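Long-range contacts in uncharacterized protein (PDB 4JZA), which is a phosphoinositide phosphatase that probably removes the 3-phosphate from phosphatidylinositol 3-phosphate, and so may alter host lipid metabolism during infection: residues L707-Q713 with S769-T774; Q735-M740 with K755-V760; S776-L781 with T800-W805. One frame throughout, in Å; residues are numbered along the deposited sequence.

How the contacts relate
All three contacts lie in the C-terminal helical region of the chain, within the phosphoinositide phosphatase C-terminal domain and some 42 to 55 Å (contact centres) from the chain centre. Contact 1 joins the loop after helix 676-702 to the start of helix 772-782. Contact 2 pairs helices 731-740 and 748-761 and falls between the two segments of contact 1 in sequence. Contact 3 comes last and pairs helix 772-782 with helix 794-817. Helix 772-782 therefore serves contacts 1 and 3, whose centres are about 16 Å apart. It also touches contact 2 through Leu781. The three contacts thus adjoin within one helical region, with the loop of contact 1 packed against it.

Contact 1: L707-Q713 with S769-T774; sequences LFTPQEQ and SRTEAT
Thr771 and Leu707 make the direct polar link. Thr771 OG1 donates to Leu707 O at 2.7 Å, in the carbonyl plane and on a lone pair. The same hydroxyl, Thr771 OG1, accepts from Thr774 N at 3.2 Å, nearly straight, with an N-H...O angle of 168°. Thr771 is thus the N-cap of helix 772-782, and its OG1 ties the helix start to the loop that follows helix 676-702. The hydroxyl stands between the backbone N and the carbonyl carbon (chi1 64°), which turns it toward the first helical turn. The methyl Thr771 CG2 also stays beside the loop, 3.4 Å from Thr709 O and near Pro710 CA.

Ala773 supplies the apolar packing. Its CB sits 3.8 Å from Phe708 CE1 and also touches Leu707 CB. Leu707 CB in turn lies over one face of the Phe708 ring, near its rim. The hydroxyl of Thr774 meets the edge of the same ring, in its plane.

One water completes the join. It donates to Phe708 O at 2.6 Å, accepts from Thr771 N, and is hydrogen-bonded to Thr774 OG1. Farther along the loop, Pro710 CB rests 3.3 Å from Ser769 O. Outside the two segments, Phe708 packs on Val777 of helix 772-782, and Leu707 reaches Ser812 of helix 794-817.

Contact 2: Q735-M740 with K755-V760; sequences QILELM and KILQVV
Leu739 points its CD1 methyl between Lys755, Ile756 and Val759 of the facing helix. Leu739 CD1 lies 4.0 Å from Ile756 CG1 and also touches Val759 CG2. Its other methyl, CD2, lies against the aliphatic part of Lys755, whose side chain it meets at a slant. Ile736 and Ile756 cross at about a right angle. Ile736 offers CG1 and CD1, and both meet the CG2 branch of Ile756. The CG1 branch of Ile756, anti to the carbonyl carbon (chi1 -73°), is carried toward Leu739 instead.

The segments belong to consecutive helices that form an antiparallel hairpin. The axes of 735-740 and 755-760 approach to 10.0 Å, at 169°, and the side chains between them are mostly branched aliphatics.

Val759 also uses both methyls: Val759 CG1 faces Ile736 CG1 at 4.3 Å, and Val759 CG2 meets Gln735 OE1 at 3.6 Å. The Gln735 amide lies at the outer side of the contact, and its NE2 is hydrogen-bonded to Asp731. On the buried side, selenomethionine Met740 brings its SE to 4.4 Å from Ile756 CD1. Met740 also packs on Tyr695 and His699 of helix 676-702, and Ile756 and Val760 touch Leu781 of helix 772-782.

Contact 3: S776-L781 with T800-W805; sequences SVYGRL and TTVEEW
Trp805 and Arg780 each fit as a knob into a hole on the opposite helix. The tightly packed part is the indole. Leu781 CG meets its edge, 3.8 Å from Trp805 CH2. Val777 CG2 lies over one face near the rim, and Thr801 CG2 of its own helix lies over the opposite face. The ring nitrogen points at the start of segment 776-781, where Trp805 NE1 makes a weak hydrogen bond of 3.3 Å to Ser776 O.

The more exposed side is polar. Arg780 grips Glu804 side-on in a salt bridge. Arg780 NE reaches Glu804 OE1 at 2.9 Å, and Arg780 NH2 reaches Glu804 OE2 at 2.7 Å. The guanidinium and carboxylate planes are 68° apart, and both nitrogens come from above the carboxylate plane. A bend at chi2 (-71°) lets the arginine chain run past Thr801 to this position. Glu804 OE1 has a second donor: Ser776 OG meets its anti lone pair at 2.7 Å. Two donors on one oxygen would probably favour the charged carboxylate. On this outer side, Thr800 CG2 lies 3.4 Å from Arg780 NH1.

Segments 776-781 and 800-805 run antiparallel, at 176°. On the buried side Val777 and Trp805 pack on Leu698 and Leu701 of helix 676-702, while Leu781 faces helix 748-761 and touches Leu757.

Contact 1: L707-Q713 with S769-T774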
loop_
_atom_site.group_PDB
_atom_site.type_symbol
_atom_site.label_atom_id
_atom_site.label_comp_id
_atom_site.label_asym_id
_atom_site.label_seq_id
_atom_site.Cartn_x
_atom_site.Cartn_y
_atom_site.Cartn_z
ATOM N N LEU A 707 -50.648 -16.644 -20.648
ATOM C CA LEU A 707 -50.594 -15.224 -20.342
ATOM C C LEU A 707 -49.410 -14.521 -20.984
ATOM O O LEU A 707 -49.373 -13.293 -21.015
ATOM C CB LEU A 707 -50.479 -15.037 -18.822
ATOM C CG LEU A 707 -51.647 -15.508 -17.979
ATOM C CD1 LEU A 707 -51.393 -15.229 -16.505
ATOM C CD2 LEU A 707 -52.919 -14.802 -18.446
ATOM N N PHE A 708 -48.430 -15.314 -21.432
ATOM C CA PHE A 708 -47.134 -14.818 -21.869
ATOM C C PHE A 708 -46.994 -14.747 -23.380
ATOM O O PHE A 708 -46.055 -14.132 -23.885
ATOM C CB PHE A 708 -46.041 -15.690 -21.247
ATOM C CG PHE A 708 -46.059 -15.663 -19.765
ATOM C CD1 PHE A 708 -45.486 -14.621 -19.090
ATOM C CD2 PHE A 708 -46.680 -16.664 -19.048
ATOM C CE1 PHE A 708 -45.521 -14.557 -17.719
ATOM C CE2 PHE A 708 -46.731 -16.609 -17.678
ATOM C CZ PHE A 708 -46.149 -15.555 -17.018
ATOM N N THR A 709 -47.927 -15.404 -24.064
ATOM C CA THR A 709 -48.043 -15.460 -25.510
ATOM C C THR A 709 -48.545 -14.108 -25.967
ATOM O O THR A 709 -49.693 -13.725 -25.659
ATOM C CB THR A 709 -49.081 -16.553 -25.935
ATOM O OG1 THR A 709 -48.646 -17.860 -25.513
ATOM C CG2 THR A 709 -49.273 -16.599 -27.414
ATOM N N PRO A 710 -47.720 -13.377 -26.730
ATOM C CA PRO A 710 -48.094 -12.058 -27.256
ATOM C C PRO A 710 -49.079 -12.173 -28.384
ATOM O O PRO A 710 -49.386 -13.280 -28.775
ATOM C CB PRO A 710 -46.753 -11.509 -27.787
ATOM C CG PRO A 710 -45.953 -12.704 -28.187
ATOM C CD PRO A 710 -46.476 -13.872 -27.351
ATOM N N GLN A 711 -49.531 -11.055 -28.940
ATOM C CA GLN A 711 -50.335 -11.099 -30.181
ATOM C C GLN A 711 -49.492 -11.568 -31.393
ATOM O O GLN A 711 -48.248 -11.524 -31.372
ATOM C CB GLN A 711 -50.991 -9.757 -30.474
ATOM C CG GLN A 711 -51.718 -9.207 -29.266
ATOM C CD GLN A 711 -52.460 -7.929 -29.586
ATOM O OE1 GLN A 711 -52.228 -6.888 -28.967
ATOM N NE2 GLN A 711 -53.363 -7.996 -30.560
ATOM N N GLU A 712 -50.188 -12.070 -32.418
ATOM C CA GLU A 712 -49.557 -12.592 -33.636
ATOM C C GLU A 712 -49.435 -11.372 -34.560
ATOM O O GLU A 712 -50.443 -10.811 -35.008
ATOM C CB GLU A 712 -50.368 -13.804 -34.177
ATOM C CG GLU A 712 -50.384 -14.065 -35.681
ATOM C CD GLU A 712 -51.651 -13.581 -36.378
ATOM O OE1 GLU A 712 -51.594 -13.262 -37.585
ATOM O OE2 GLU A 712 -52.719 -13.547 -35.737
ATOM N N GLN A 713 -48.195 -10.925 -34.769
ATOM C CA GLN A 713 -47.909 -9.565 -35.257
ATOM C C GLN A 713 -47.439 -9.597 -36.710
ATOM O O GLN A 713 -46.310 -9.158 -37.019
ATOM C CB GLN A 713 -46.805 -8.906 -34.420
ATOM C CG GLN A 713 -47.034 -8.849 -32.917
ATOM C CD GLN A 713 -45.728 -8.961 -32.106
ATOM O OE1 GLN A 713 -45.433 -10.030 -31.551
ATOM N NE2 GLN A 713 -44.942 -7.852 -32.038
ATOM N N SER A 769 -43.971 -5.521 -27.292
ATOM C CA SER A 769 -44.840 -6.626 -27.679
ATOM C C SER A 769 -45.179 -7.590 -26.552
ATOM O O SER A 769 -45.958 -8.501 -26.743
ATOM C CB SER A 769 -44.199 -7.392 -28.801
ATOM O OG SER A 769 -43.278 -8.310 -28.271
ATOM N N ARG A 770 -44.568 -7.414 -25.396
ATOM C CA ARG A 770 -44.836 -8.280 -24.248
ATOM C C ARG A 770 -46.195 -8.026 -23.698
ATOM O O ARG A 770 -46.642 -6.881 -23.662
ATOM C CB ARG A 770 -43.848 -8.008 -23.092
ATOM C CG ARG A 770 -42.406 -8.345 -23.400
ATOM C CD ARG A 770 -41.499 -7.806 -22.331
ATOM N NE ARG A 770 -40.113 -8.142 -22.566
ATOM C CZ ARG A 770 -39.108 -7.468 -22.024
ATOM N NH1 ARG A 770 -39.364 -6.449 -21.250
ATOM N NH2 ARG A 770 -37.835 -7.790 -22.252
ATOM N N THR A 771 -46.780 -9.101 -23.172
ATOM C CA THR A 771 -48.050 -9.060 -22.445
ATOM C C THR A 771 -47.893 -8.476 -21.047
ATOM O O THR A 771 -46.807 -8.422 -20.516
ATOM C CB THR A 771 -48.577 -10.481 -22.202
ATOM O OG1 THR A 771 -47.664 -11.188 -21.353
ATOM C CG2 THR A 771 -48.742 -11.249 -23.461
ATOM N N GLU A 772 -49.021 -8.133 -20.430
ATOM C CA GLU A 772 -49.098 -7.633 -19.090
ATOM C C GLU A 772 -48.311 -8.530 -18.111
ATOM O O GLU A 772 -47.529 -8.036 -17.274
ATOM C CB GLU A 772 -50.555 -7.565 -18.688
ATOM C CG GLU A 772 -50.870 -6.629 -17.523
ATOM C CD GLU A 772 -52.322 -6.765 -17.018
ATOM O OE1 GLU A 772 -52.685 -6.134 -16.002
ATOM O OE2 GLU A 772 -53.107 -7.535 -17.620
ATOM N N ALA A 773 -48.488 -9.840 -18.218
ATOM C CA ALA A 773 -47.858 -10.742 -17.269
ATOM C C ALA A 773 -46.349 -10.818 -17.431
ATOM O O ALA A 773 -45.601 -10.750 -16.446
ATOM C CB ALA A 773 -48.469 -12.110 -17.379
ATOM N N THR A 774 -45.884 -10.971 -18.663
ATOM C CA THR A 774 -44.439 -10.920 -18.941
ATOM C C THR A 774 -43.803 -9.656 -18.384
ATOM O O THR A 774 -42.770 -9.726 -17.692
ATOM C CB THR A 774 -44.157 -10.993 -20.447
ATOM O OG1 THR A 774 -44.617 -12.256 -20.965
ATOM C CG2 THR A 774 -42.677 -10.856 -20.710
HETATM O O HOH W 1 -45.284 -11.653 -23.690
#

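Contact 2: Q735-M740 with K755-V760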
loop_
_atom_site.group_PDB
_atom_site.type_symbol
_atom_site.label_atom_id
_atom_site.label_comp_id
_atom_site.label_asym_id
_atom_site.label_seq_id
_atom_site.Cartn_x
_atom_site.Cartn_y
_atom_site.Cartn_z
ATOM N N GLN A 735 -37.124 -20.295 -19.746
ATOM C CA GLN A 735 -36.042 -20.561 -18.844
ATOM C C GLN A 735 -36.413 -20.596 -17.384
ATOM O O GLN A 735 -35.801 -21.343 -16.609
ATOM C CB GLN A 735 -34.983 -19.512 -19.014
ATOM C CG GLN A 735 -34.087 -19.842 -20.177
ATOM C CD GLN A 735 -32.920 -18.925 -20.222
ATOM O OE1 GLN A 735 -32.087 -18.878 -19.272
ATOM N NE2 GLN A 735 -32.845 -18.159 -21.292
ATOM N N ILE A 736 -37.375 -19.765 -17.010
ATOM C CA ILE A 736 -37.851 -19.718 -15.654
ATOM C C ILE A 736 -38.728 -20.920 -15.381
ATOM O O ILE A 736 -38.637 -21.471 -14.328
ATOM C CB ILE A 736 -38.531 -18.378 -15.343
ATOM C CG1 ILE A 736 -37.459 -17.276 -15.330
ATOM C CG2 ILE A 736 -39.200 -18.435 -13.995
ATOM C CD1 ILE A 736 -37.999 -15.873 -15.441
ATOM N N LEU A 737 -39.523 -21.379 -16.330
ATOM C CA LEU A 737 -40.116 -22.726 -16.186
ATOM C C LEU A 737 -39.054 -23.801 -15.993
ATOM O O LEU A 737 -39.160 -24.600 -15.064
ATOM C CB LEU A 737 -40.985 -23.101 -17.379
ATOM C CG LEU A 737 -42.283 -22.300 -17.405
ATOM C CD1 LEU A 737 -42.760 -22.158 -18.835
ATOM C CD2 LEU A 737 -43.381 -22.922 -16.550
ATOM N N GLU A 738 -38.049 -23.833 -16.865
ATOM C CA GLU A 738 -36.996 -24.846 -16.772
ATOM C C GLU A 738 -36.407 -24.886 -15.358
ATOM O O GLU A 738 -36.155 -25.955 -14.823
ATOM C CB GLU A 738 -35.866 -24.610 -17.794
ATOM C CG GLU A 738 -35.946 -25.311 -19.164
ATOM C CD GLU A 738 -36.117 -26.830 -19.116
ATOM O OE1 GLU A 738 -35.180 -27.533 -19.548
ATOM O OE2 GLU A 738 -37.175 -27.338 -18.689
ATOM N N LEU A 739 -36.212 -23.726 -14.755
ATOM C CA LEU A 739 -35.584 -23.643 -13.455
ATOM C C LEU A 739 -36.505 -24.125 -12.374
ATOM O O LEU A 739 -36.029 -24.581 -11.335
ATOM C CB LEU A 739 -35.192 -22.214 -13.129
ATOM C CG LEU A 739 -33.885 -21.749 -13.781
ATOM C CD1 LEU A 739 -33.708 -20.225 -13.729
ATOM C CD2 LEU A 739 -32.695 -22.437 -13.133
HETATM N N MSE A 740 -37.809 -24.008 -12.609
HETATM C CA MSE A 740 -38.825 -24.388 -11.640
HETATM C C MSE A 740 -39.285 -25.793 -11.835
HETATM O O MSE A 740 -40.171 -26.224 -11.116
HETATM C CB MSE A 740 -40.036 -23.438 -11.737
HETATM C CG MSE A 740 -39.614 -22.195 -10.987
HETATM SE SE MSE A 740 -40.751 -20.616 -11.196
HETATM C CE MSE A 740 -41.340 -20.697 -9.337
ATOM N N LYS A 755 -30.958 -17.490 -9.435
ATOM C CA LYS A 755 -30.855 -17.921 -10.806
ATOM C C LYS A 755 -31.908 -17.284 -11.681
ATOM O O LYS A 755 -31.624 -16.910 -12.790
ATOM C CB LYS A 755 -30.924 -19.446 -10.892
ATOM C CG LYS A 755 -29.626 -20.132 -10.470
ATOM C CD LYS A 755 -29.886 -21.612 -10.305
ATOM C CE LYS A 755 -28.611 -22.389 -10.074
ATOM N NZ LYS A 755 -28.777 -23.753 -10.658
ATOM N N ILE A 756 -33.122 -17.166 -11.172
ATOM C CA ILE A 756 -34.173 -16.518 -11.886
ATOM C C ILE A 756 -33.853 -15.072 -12.143
ATOM O O ILE A 756 -34.177 -14.546 -13.196
ATOM C CB ILE A 756 -35.465 -16.615 -11.107
ATOM C CG1 ILE A 756 -35.984 -18.071 -11.195
ATOM C CG2 ILE A 756 -36.513 -15.642 -11.656
ATOM C CD1 ILE A 756 -37.134 -18.381 -10.246
ATOM N N LEU A 757 -33.233 -14.414 -11.179
ATOM C CA LEU A 757 -32.805 -13.053 -11.370
ATOM C C LEU A 757 -31.650 -12.875 -12.371
ATOM O O LEU A 757 -31.574 -11.854 -13.028
ATOM C CB LEU A 757 -32.392 -12.474 -10.045
ATOM C CG LEU A 757 -33.424 -12.161 -8.982
ATOM C CD1 LEU A 757 -32.694 -11.952 -7.661
ATOM C CD2 LEU A 757 -34.185 -10.900 -9.331
ATOM N N GLN A 758 -30.743 -13.844 -12.459
ATOM C CA GLN A 758 -29.784 -13.912 -13.568
ATOM C C GLN A 758 -30.497 -13.856 -14.959
ATOM O O GLN A 758 -30.114 -13.078 -15.853
ATOM C CB GLN A 758 -28.954 -15.200 -13.511
ATOM C CG GLN A 758 -27.593 -15.053 -12.847
ATOM C CD GLN A 758 -27.065 -16.357 -12.230
ATOM O OE1 GLN A 758 -27.591 -17.450 -12.438
ATOM N NE2 GLN A 758 -26.019 -16.230 -11.472
ATOM N N VAL A 759 -31.515 -14.700 -15.145
ATOM C CA VAL A 759 -32.285 -14.652 -16.355
ATOM C C VAL A 759 -32.877 -13.261 -16.637
ATOM O O VAL A 759 -32.643 -12.689 -17.697
ATOM C CB VAL A 759 -33.439 -15.627 -16.292
ATOM C CG1 VAL A 759 -34.311 -15.446 -17.527
ATOM C CG2 VAL A 759 -32.894 -17.053 -16.228
ATOM N N VAL A 760 -33.626 -12.733 -15.680
ATOM C CA VAL A 760 -34.227 -11.420 -15.801
ATOM C C VAL A 760 -33.217 -10.311 -16.094
ATOM O O VAL A 760 -33.481 -9.410 -16.865
ATOM C CB VAL A 760 -35.003 -11.040 -14.498
ATOM C CG1 VAL A 760 -35.369 -9.547 -14.469
ATOM C CG2 VAL A 760 -36.276 -11.883 -14.352
#

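Contact 3: S776-L781 with T800-W805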
loop_
_atom_site.group_PDB
_atom_site.type_symbol
_atom_site.label_atom_id
_atom_site.label_comp_id
_atom_site.label_asym_id
_atom_site.label_seq_id
_atom_site.Cartn_x
_atom_site.Cartn_y
_atom_site.Cartn_z
ATOM N N SER A 776 -44.943 -7.900 -15.846
ATOM C CA SER A 776 -44.983 -7.938 -14.400
ATOM C C SER A 776 -43.896 -8.880 -13.881
ATOM O O SER A 776 -43.191 -8.551 -12.912
ATOM C CB SER A 776 -46.351 -8.354 -13.914
ATOM O OG SER A 776 -46.319 -8.587 -12.557
ATOM N N VAL A 777 -43.696 -10.029 -14.531
ATOM C CA VAL A 777 -42.640 -10.924 -14.069
ATOM C C VAL A 777 -41.231 -10.274 -14.188
ATOM O O VAL A 777 -40.488 -10.187 -13.220
ATOM C CB VAL A 777 -42.725 -12.266 -14.798
ATOM C CG1 VAL A 777 -41.487 -13.115 -14.564
ATOM C CG2 VAL A 777 -43.943 -13.026 -14.287
ATOM N N TYR A 778 -40.888 -9.819 -15.381
ATOM C CA TYR A 778 -39.593 -9.206 -15.639
ATOM C C TYR A 778 -39.413 -7.906 -14.885
ATOM O O TYR A 778 -38.373 -7.660 -14.235
ATOM C CB TYR A 778 -39.413 -8.912 -17.137
ATOM C CG TYR A 778 -39.238 -10.110 -18.059
ATOM C CD1 TYR A 778 -39.213 -11.417 -17.578
ATOM C CD2 TYR A 778 -39.088 -9.924 -19.443
ATOM C CE1 TYR A 778 -39.052 -12.486 -18.439
ATOM C CE2 TYR A 778 -38.900 -10.988 -20.302
ATOM C CZ TYR A 778 -38.897 -12.268 -19.805
ATOM O OH TYR A 778 -38.716 -13.334 -20.658
ATOM N N GLY A 779 -40.420 -7.051 -14.975
ATOM C CA GLY A 779 -40.355 -5.728 -14.332
ATOM C C GLY A 779 -40.194 -5.750 -12.824
ATOM O O GLY A 779 -39.416 -5.029 -12.253
ATOM N N ARG A 780 -40.960 -6.579 -12.157
ATOM C CA ARG A 780 -40.885 -6.626 -10.692
ATOM C C ARG A 780 -39.610 -7.255 -10.204
ATOM O O ARG A 780 -38.978 -6.719 -9.279
ATOM C CB ARG A 780 -42.048 -7.424 -10.102
ATOM C CG ARG A 780 -43.384 -6.779 -10.337
ATOM C CD ARG A 780 -43.542 -5.546 -9.509
ATOM N NE ARG A 780 -44.803 -4.908 -9.815
ATOM C CZ ARG A 780 -45.284 -3.836 -9.196
ATOM N NH1 ARG A 780 -44.625 -3.274 -8.241
ATOM N NH2 ARG A 780 -46.467 -3.365 -9.495
ATOM N N LEU A 781 -39.268 -8.416 -10.778
ATOM C CA LEU A 781 -38.031 -9.068 -10.446
ATOM C C LEU A 781 -36.883 -8.118 -10.727
ATOM O O LEU A 781 -35.965 -8.006 -9.928
ATOM C CB LEU A 781 -37.871 -10.356 -11.213
ATOM C CG LEU A 781 -38.674 -11.468 -10.535
ATOM C CD1 LEU A 781 -38.815 -12.692 -11.421
ATOM C CD2 LEU A 781 -38.040 -11.887 -9.231
ATOM N N THR A 800 -45.995 -6.069 -2.789
ATOM C CA THR A 800 -46.649 -5.563 -3.980
ATOM C C THR A 800 -46.579 -6.527 -5.161
ATOM O O THR A 800 -47.537 -6.726 -5.918
ATOM C CB THR A 800 -45.931 -4.290 -4.406
ATOM O OG1 THR A 800 -45.866 -3.402 -3.306
ATOM C CG2 THR A 800 -46.626 -3.584 -5.562
ATOM N N THR A 801 -45.411 -7.107 -5.329
ATOM C CA THR A 801 -45.183 -8.051 -6.397
ATOM C C THR A 801 -46.065 -9.288 -6.192
ATOM O O THR A 801 -46.691 -9.737 -7.150
ATOM C CB THR A 801 -43.706 -8.478 -6.427
ATOM O OG1 THR A 801 -42.857 -7.339 -6.643
ATOM C CG2 THR A 801 -43.489 -9.533 -7.504
ATOM N N VAL A 802 -46.139 -9.835 -4.964
ATOM C CA VAL A 802 -46.976 -11.006 -4.720
ATOM C C VAL A 802 -48.431 -10.634 -4.991
ATOM O O VAL A 802 -49.184 -11.420 -5.553
ATOM C CB VAL A 802 -46.814 -11.628 -3.297
ATOM C CG1 VAL A 802 -47.801 -12.764 -3.070
ATOM C CG2 VAL A 802 -45.406 -12.176 -3.100
ATOM N N GLU A 803 -48.836 -9.441 -4.619
ATOM C CA GLU A 803 -50.224 -9.065 -4.829
ATOM C C GLU A 803 -50.514 -8.998 -6.291
ATOM O O GLU A 803 -51.533 -9.541 -6.767
ATOM C CB GLU A 803 -50.609 -7.759 -4.123
ATOM C CG GLU A 803 -51.551 -8.006 -2.946
ATOM C CD GLU A 803 -51.564 -6.864 -1.915
ATOM O OE1 GLU A 803 -50.885 -5.825 -2.135
ATOM O OE2 GLU A 803 -52.287 -6.999 -0.886
ATOM N N GLU A 804 -49.598 -8.362 -7.019
ATOM C CA GLU A 804 -49.793 -8.177 -8.419
ATOM C C GLU A 804 -49.785 -9.523 -9.132
ATOM O O GLU A 804 -50.664 -9.799 -9.952
ATOM C CB GLU A 804 -48.745 -7.264 -8.966
ATOM C CG GLU A 804 -48.699 -7.216 -10.479
ATOM C CD GLU A 804 -47.892 -6.031 -10.946
ATOM O OE1 GLU A 804 -46.785 -6.165 -11.578
ATOM O OE2 GLU A 804 -48.367 -4.922 -10.621
ATOM N N TRP A 805 -48.841 -10.395 -8.804
ATOM C CA TRP A 805 -48.819 -11.694 -9.483
ATOM C C TRP A 805 -49.998 -12.543 -9.087
ATOM O O TRP A 805 -50.531 -13.254 -9.913
ATOM C CB TRP A 805 -47.531 -12.467 -9.214
ATOM C CG TRP A 805 -46.296 -11.829 -9.797
ATOM C CD1 TRP A 805 -46.234 -10.870 -10.748
ATOM C CD2 TRP A 805 -44.955 -12.135 -9.448
ATOM N NE1 TRP A 805 -44.931 -10.540 -11.006
ATOM C CE2 TRP A 805 -44.124 -11.315 -10.218
ATOM C CE3 TRP A 805 -44.380 -13.035 -8.570
ATOM C CZ2 TRP A 805 -42.750 -11.366 -10.127
ATOM C CZ3 TRP A 805 -43.018 -13.085 -8.500
ATOM C CH2 TRP A 805 -42.218 -12.251 -9.277
#